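Local structure of cobalamin biosynthesis protein CobN (7C6O) at residues Leu736-Leu742 and Thr756-Ala760; Ile720-Leu726 and Pro828-Val833. The protein is the large, probably catalytic subunit of cobaltochelatase, the enzyme that inserts cobalt into the corrin ring during cobalamin biosynthesis. One frame throughout, in Å; residues are numbered along the deposited sequence.

Contact 1 is nested within the chain loop that contact 2 closes, and their centres lie about 14 Å apart. Both are largely buried, but contact 1 sits farther out, about 35 Å from the centre of the chain against about 21 Å for contact 2. Contact 1 joins two helical pieces through leucine and alanine packing edged by a salt bridge; contact 2 joins the end of helix 710-722 to a loop through backbone atoms, a side-chain amide and two waters. Helix 710-722 serves both: Leu736 N probably hydrogen-bonds to Leu721 O 2.8 Å away, and Arg737 NH2 packs 3.4 Å from Arg722 CD.

Contact 1. Residues Leu736-Leu742 and Thr756-Ala760; sequences LRQALGL and TEAKA
Leu736, Arg737, Leu740 and Leu742 pack against one side of helix 750-769 at Thr756-Ala760, a helix-helix contact in which the short helix 736-739 ends in a Schellman motif. Gly741 takes the positive phi of that motif (128°), and the turn is closed by Leu742 N to Arg737 O and Gly741 N to Gln738 O. The reversal brings Leu742 back to the same helix that Leu740 touches.

The apolar part centres on Ala760 and Thr756. Ala760 CB is met by two leucine tips, Leu736 CD1 at 3.6 Å and Leu740 CD1 at 4.0 Å. Thr756 turns its methyl group inward: CG2 lies anti to the backbone N and rests 3.7 Å from Leu740 CB, with Arg737 CB also beside it. Leu742 and Thr756 run antiparallel past one another, Leu742 CG 3.7 Å from Thr756 OG1; that hydroxyl is bonded to Thr752 O in the preceding turn of its own helix. Leu718 of helix 710-722 adds to the packing around Ala760, and Ala786 of helix 784-801 touches Leu740.

The polar part is a salt bridge along one flank. Arg737 bends at chi3 (-52°), and its side chain crosses that of Glu757 with the guanidinium and carboxylate planes nearly perpendicular. Asp694 and Glu744 also form salt bridges with this guanidinium, so three carboxylates surround its charge and would hold its rotation; Arg722, a like charge close by, pairs only weakly with Glu757 OE1. Between Arg737 NH1 and Glu757 OE1 the bond is 2.8 Å long but bent, 136° at the hydrogen, and NH1 approaches on the anti side of OE1, out of the carboxylate plane.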
loop_
_atom_site.group_PDB
_atom_site.type_symbol
_atom_site.label_atom_id
_atom_site.label_comp_id
_atom_site.label_asym_id
_atom_site.label_seq_id
_atom_site.Cartn_x
_atom_site.Cartn_y
_atom_site.Cartn_z
ATOM N N LEU A 736 -12.952 -15.616 -21.461
ATOM C CA LEU A 736 -12.890 -16.253 -22.772
ATOM C C LEU A 736 -13.510 -17.645 -22.736
ATOM O O LEU A 736 -14.290 -18.013 -23.622
ATOM C CB LEU A 736 -11.441 -16.329 -23.252
ATOM C CG LEU A 736 -11.152 -16.107 -24.741
ATOM C CD1 LEU A 736 -9.918 -16.886 -25.135
ATOM C CD2 LEU A 736 -12.329 -16.457 -25.646
ATOM N N ARG A 737 -13.175 -18.437 -21.716
ATOM C CA ARG A 737 -13.736 -19.780 -21.621
ATOM C C ARG A 737 -15.196 -19.746 -21.186
ATOM O O ARG A 737 -15.955 -20.669 -21.499
ATOM C CB ARG A 737 -12.894 -20.632 -20.669
ATOM C CG ARG A 737 -11.414 -20.644 -21.037
ATOM C CD ARG A 737 -10.630 -21.723 -20.298
ATOM N NE ARG A 737 -10.833 -21.678 -18.852
ATOM C CZ ARG A 737 -10.072 -22.322 -17.972
ATOM N NH1 ARG A 737 -9.041 -23.052 -18.385
ATOM N NH2 ARG A 737 -10.337 -22.231 -16.677
ATOM N N GLN A 738 -15.606 -18.694 -20.472
ATOM C CA GLN A 738 -17.026 -18.491 -20.196
ATOM C C GLN A 738 -17.803 -18.275 -21.489
ATOM O O GLN A 738 -18.839 -18.910 -21.719
ATOM C CB GLN A 738 -17.217 -17.301 -19.257
ATOM C CG GLN A 738 -17.058 -17.620 -17.783
ATOM C CD GLN A 738 -17.247 -16.397 -16.906
ATOM O OE1 GLN A 738 -17.153 -15.261 -17.377
ATOM N NE2 GLN A 738 -17.518 -16.621 -15.624
ATOM N N ALA A 739 -17.313 -17.373 -22.344
ATOM C CA ALA A 739 -17.944 -17.146 -23.638
ATOM C C ALA A 739 -17.923 -18.393 -24.510
ATOM O O ALA A 739 -18.719 -18.493 -25.449
ATOM C CB ALA A 739 -17.258 -15.989 -24.364
ATOM N N LEU A 740 -17.034 -19.339 -24.222
ATOM C CA LEU A 740 -16.967 -20.594 -24.956
ATOM C C LEU A 740 -17.748 -21.719 -24.288
ATOM O O LEU A 740 -17.747 -22.840 -24.806
ATOM C CB LEU A 740 -15.507 -21.024 -25.140
ATOM C CG LEU A 740 -14.667 -20.189 -26.107
ATOM C CD1 LEU A 740 -13.254 -20.742 -26.200
ATOM C CD2 LEU A 740 -15.322 -20.142 -27.481
ATOM N N GLY A 741 -18.403 -21.460 -23.155
ATOM C CA GLY A 741 -19.266 -22.464 -22.561
ATOM C C GLY A 741 -19.045 -22.787 -21.095
ATOM O O GLY A 741 -19.958 -23.292 -20.435
ATOM N N LEU A 742 -17.854 -22.513 -20.569
ATOM C CA LEU A 742 -17.550 -22.885 -19.192
ATOM C C LEU A 742 -18.230 -21.944 -18.203
ATOM O O LEU A 742 -18.449 -20.763 -18.477
ATOM C CB LEU A 742 -16.040 -22.877 -18.949
ATOM C CG LEU A 742 -15.222 -24.070 -19.444
ATOM C CD1 LEU A 742 -13.781 -23.956 -18.955
ATOM C CD2 LEU A 742 -15.843 -25.382 -18.990
ATOM N N THR A 756 -12.168 -26.787 -23.560
ATOM C CA THR A 756 -12.418 -25.360 -23.731
ATOM C C THR A 756 -11.118 -24.564 -23.692
ATOM O O THR A 756 -10.961 -23.585 -24.429
ATOM C CB THR A 756 -13.389 -24.865 -22.662
ATOM O OG1 THR A 756 -14.541 -25.716 -22.634
ATOM C CG2 THR A 756 -13.835 -23.446 -22.968
ATOM N N GLU A 757 -10.173 -24.972 -22.840
ATOM C CA GLU A 757 -8.870 -24.313 -22.817
ATOM C C GLU A 757 -8.155 -24.469 -24.153
ATOM O O GLU A 757 -7.546 -23.515 -24.653
ATOM C CB GLU A 757 -8.016 -24.871 -21.677
ATOM C CG GLU A 757 -6.583 -24.349 -21.644
ATOM C CD GLU A 757 -6.481 -22.895 -21.204
ATOM O OE1 GLU A 757 -7.456 -22.364 -20.627
ATOM O OE2 GLU A 757 -5.416 -22.281 -21.436
ATOM N N ALA A 758 -8.222 -25.663 -24.750
ATOM C CA ALA A 758 -7.618 -25.863 -26.063
ATOM C C ALA A 758 -8.290 -24.989 -27.115
ATOM O O ALA A 758 -7.616 -24.426 -27.986
ATOM C CB ALA A 758 -7.691 -27.338 -26.460
ATOM N N LYS A 759 -9.619 -24.863 -27.052
ATOM C CA LYS A 759 -10.322 -23.985 -27.981
ATOM C C LYS A 759 -9.931 -22.529 -27.761
ATOM O O LYS A 759 -9.698 -21.788 -28.723
ATOM C CB LYS A 759 -11.834 -24.157 -27.833
ATOM C CG LYS A 759 -12.359 -25.513 -28.269
ATOM C CD LYS A 759 -13.855 -25.627 -28.017
ATOM C CE LYS A 759 -14.407 -26.936 -28.556
ATOM N NZ LYS A 759 -13.704 -28.113 -27.976
ATOM N N ALA A 760 -9.858 -22.102 -26.497
ATOM C CA ALA A 760 -9.458 -20.733 -26.197
ATOM C C ALA A 760 -8.038 -20.456 -26.672
ATOM O O ALA A 760 -7.766 -19.405 -27.264
ATOM C CB ALA A 760 -9.585 -20.465 -24.698
#

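Contact 2. Residues Ile720-Leu726 and Pro828-Val833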
loop_
_atom_site.group_PDB
_atom_site.type_symbol
_atom_site.label_atom_id
_atom_site.label_comp_id
_atom_site.label_asym_id
_atom_site.label_seq_id
_atom_site.Cartn_x
_atom_site.Cartn_y
_atom_site.Cartn_z
ATOM N N ILE A 720 -4.975 -13.548 -18.751
ATOM C CA ILE A 720 -5.714 -12.314 -18.498
ATOM C C ILE A 720 -7.170 -12.466 -18.926
ATOM O O ILE A 720 -8.090 -12.043 -18.215
ATOM C CB ILE A 720 -5.030 -11.132 -19.211
ATOM C CG1 ILE A 720 -3.689 -10.815 -18.538
ATOM C CG2 ILE A 720 -5.938 -9.910 -19.227
ATOM C CD1 ILE A 720 -2.821 -9.852 -19.317
ATOM N N LEU A 721 -7.401 -13.087 -20.083
ATOM C CA LEU A 721 -8.745 -13.212 -20.633
ATOM C C LEU A 721 -9.603 -14.244 -19.916
ATOM O O LEU A 721 -10.814 -14.285 -20.155
ATOM C CB LEU A 721 -8.676 -13.573 -22.119
ATOM C CG LEU A 721 -8.087 -12.521 -23.058
ATOM C CD1 LEU A 721 -8.075 -13.043 -24.488
ATOM C CD2 LEU A 721 -8.875 -11.223 -22.954
ATOM N N ARG A 722 -9.016 -15.086 -19.060
ATOM C CA ARG A 722 -9.812 -16.112 -18.395
ATOM C C ARG A 722 -10.807 -15.505 -17.415
ATOM O O ARG A 722 -11.884 -16.071 -17.193
ATOM C CB ARG A 722 -8.902 -17.109 -17.677
ATOM C CG ARG A 722 -9.633 -18.354 -17.197
ATOM C CD ARG A 722 -8.764 -19.220 -16.302
ATOM N NE ARG A 722 -7.689 -19.887 -17.030
ATOM C CZ ARG A 722 -6.826 -20.727 -16.466
ATOM N NH1 ARG A 722 -6.916 -20.999 -15.170
ATOM N NH2 ARG A 722 -5.874 -21.295 -17.195
ATOM N N ALA A 723 -10.478 -14.359 -16.835
ATOM C CA ALA A 723 -11.333 -13.754 -15.827
ATOM C C ALA A 723 -12.439 -12.928 -16.466
ATOM O O ALA A 723 -12.298 -12.412 -17.580
ATOM C CB ALA A 723 -10.513 -12.864 -14.893
ATOM N N ARG A 724 -13.559 -12.818 -15.755
ATOM C CA ARG A 724 -14.573 -11.847 -16.135
ATOM C C ARG A 724 -14.010 -10.444 -15.927
ATOM O O ARG A 724 -13.386 -10.155 -14.900
ATOM C CB ARG A 724 -15.859 -12.071 -15.332
ATOM C CG ARG A 724 -16.179 -11.028 -14.267
ATOM C CD ARG A 724 -15.573 -11.381 -12.915
ATOM N NE ARG A 724 -15.705 -10.277 -11.966
ATOM C CZ ARG A 724 -14.704 -9.485 -11.594
ATOM N NH1 ARG A 724 -13.484 -9.682 -12.078
ATOM N NH2 ARG A 724 -14.920 -8.501 -10.732
ATOM N N GLN A 725 -14.200 -9.581 -16.917
ATOM C CA GLN A 725 -13.548 -8.280 -16.914
ATOM C C GLN A 725 -14.391 -7.240 -16.191
ATOM O O GLN A 725 -15.565 -7.042 -16.519
ATOM C CB GLN A 725 -13.264 -7.820 -18.346
ATOM C CG GLN A 725 -12.395 -8.776 -19.151
ATOM C CD GLN A 725 -11.013 -8.971 -18.550
ATOM O OE1 GLN A 725 -10.527 -8.134 -17.783
ATOM N NE2 GLN A 725 -10.374 -10.082 -18.895
ATOM N N LEU A 726 -13.788 -6.589 -15.200
ATOM C CA LEU A 726 -14.298 -5.332 -14.668
ATOM C C LEU A 726 -13.587 -4.216 -15.422
ATOM O O LEU A 726 -12.397 -3.970 -15.204
ATOM C CB LEU A 726 -14.060 -5.229 -13.163
ATOM C CG LEU A 726 -14.569 -3.956 -12.481
ATOM C CD1 LEU A 726 -16.088 -3.854 -12.578
ATOM C CD2 LEU A 726 -14.123 -3.913 -11.031
ATOM N N PRO A 828 -3.654 -7.771 -13.071
ATOM C CA PRO A 828 -4.325 -7.910 -14.370
ATOM C C PRO A 828 -4.873 -9.305 -14.622
ATOM O O PRO A 828 -5.489 -9.531 -15.669
ATOM C CB PRO A 828 -3.217 -7.557 -15.372
ATOM C CG PRO A 828 -1.956 -7.955 -14.670
ATOM C CD PRO A 828 -2.188 -7.676 -13.203
ATOM N N LEU A 829 -4.655 -10.244 -13.703
ATOM C CA LEU A 829 -5.231 -11.580 -13.778
ATOM C C LEU A 829 -6.574 -11.679 -13.065
ATOM O O LEU A 829 -7.218 -12.731 -13.129
ATOM C CB LEU A 829 -4.263 -12.608 -13.183
ATOM C CG LEU A 829 -2.849 -12.652 -13.765
ATOM C CD1 LEU A 829 -2.007 -13.691 -13.035
ATOM C CD2 LEU A 829 -2.893 -12.947 -15.259
ATOM N N ARG A 830 -7.008 -10.617 -12.388
ATOM C CA ARG A 830 -8.273 -10.603 -11.667
ATOM C C ARG A 830 -9.300 -9.708 -12.358
ATOM O O ARG A 830 -10.127 -9.072 -11.700
ATOM C CB ARG A 830 -8.052 -10.161 -10.221
ATOM C CG ARG A 830 -9.074 -10.691 -9.218
ATOM C CD ARG A 830 -8.747 -10.187 -7.818
ATOM N NE ARG A 830 -9.528 -10.836 -6.766
ATOM C CZ ARG A 830 -10.571 -10.282 -6.153
ATOM N NH1 ARG A 830 -10.975 -9.064 -6.491
ATOM N NH2 ARG A 830 -11.212 -10.946 -5.201
ATOM N N GLY A 831 -9.253 -9.649 -13.687
ATOM C CA GLY A 831 -10.223 -8.874 -14.439
ATOM C C GLY A 831 -10.051 -7.377 -14.330
ATOM O O GLY A 831 -11.035 -6.638 -14.436
ATOM N N LEU A 832 -8.825 -6.906 -14.124
ATOM C CA LEU A 832 -8.538 -5.488 -13.909
ATOM C C LEU A 832 -7.503 -5.038 -14.940
ATOM O O LEU A 832 -6.346 -4.764 -14.604
ATOM C CB LEU A 832 -8.043 -5.248 -12.467
ATOM C CG LEU A 832 -8.932 -5.786 -11.345
ATOM C CD1 LEU A 832 -8.224 -5.688 -9.999
ATOM C CD2 LEU A 832 -10.257 -5.043 -11.301
ATOM N N VAL A 833 -7.927 -4.952 -16.204
ATOM C CA VAL A 833 -6.983 -4.662 -17.277
ATOM C C VAL A 833 -6.451 -3.232 -17.184
ATOM O O VAL A 833 -5.331 -2.954 -17.633
ATOM C CB VAL A 833 -7.645 -4.961 -18.640
ATOM C CG1 VAL A 833 -6.868 -4.338 -19.796
ATOM C CG2 VAL A 833 -7.750 -6.467 -18.848
HETATM O O HOH W 1 -7.726 -10.732 -15.817
HETATM O O HOH W 2 -10.610 -5.483 -17.208
#
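The backbones of Gln725 and Gly831 pass with their CA atoms 4.2 Å apart, where the extended chain that follows helix 710-722 meets the irregular loop Pro828-Val833. Leu726 N donates to Gly831 O at 2.9 Å. Gly831, with positive phi (72°), brings its CA 3.4 Å from Arg724 O in a CA-H...O contact; this buried carbonyl oxygen has no conventional hydrogen-bond partner. Water 1 donates to Ile720 O and accepts from Gly831 N, both at 2.8 Å, tying the helix end to the loop.

Gln725 bends at chi2 (-62°), so that NE2 turns back to donate to Ile720 O from above the carbonyl plane while OE1 faces the loop. There OE1 lies 3.4 Å from Val833 CG2 and 2.7 Å from water 2, which accepts from Val833 N. Ile720 sets CG2 against Val833 CG2 and CG1 against Leu829 CD2, nearly perpendicular to both side chains. Ala723 CB rests against Leu829 O and Gly831 N, and Phe792 of helix 784-801 touches both Gln725 and Val833. In one of its two modelled conformers, Arg724 meets Arg830 O edge-on through NH1, a weak and doubtful bond of 3.4 Å. Leu832 runs alongside Leu726, with Leu726 CD2 4.0 Å from Leu832 CD2.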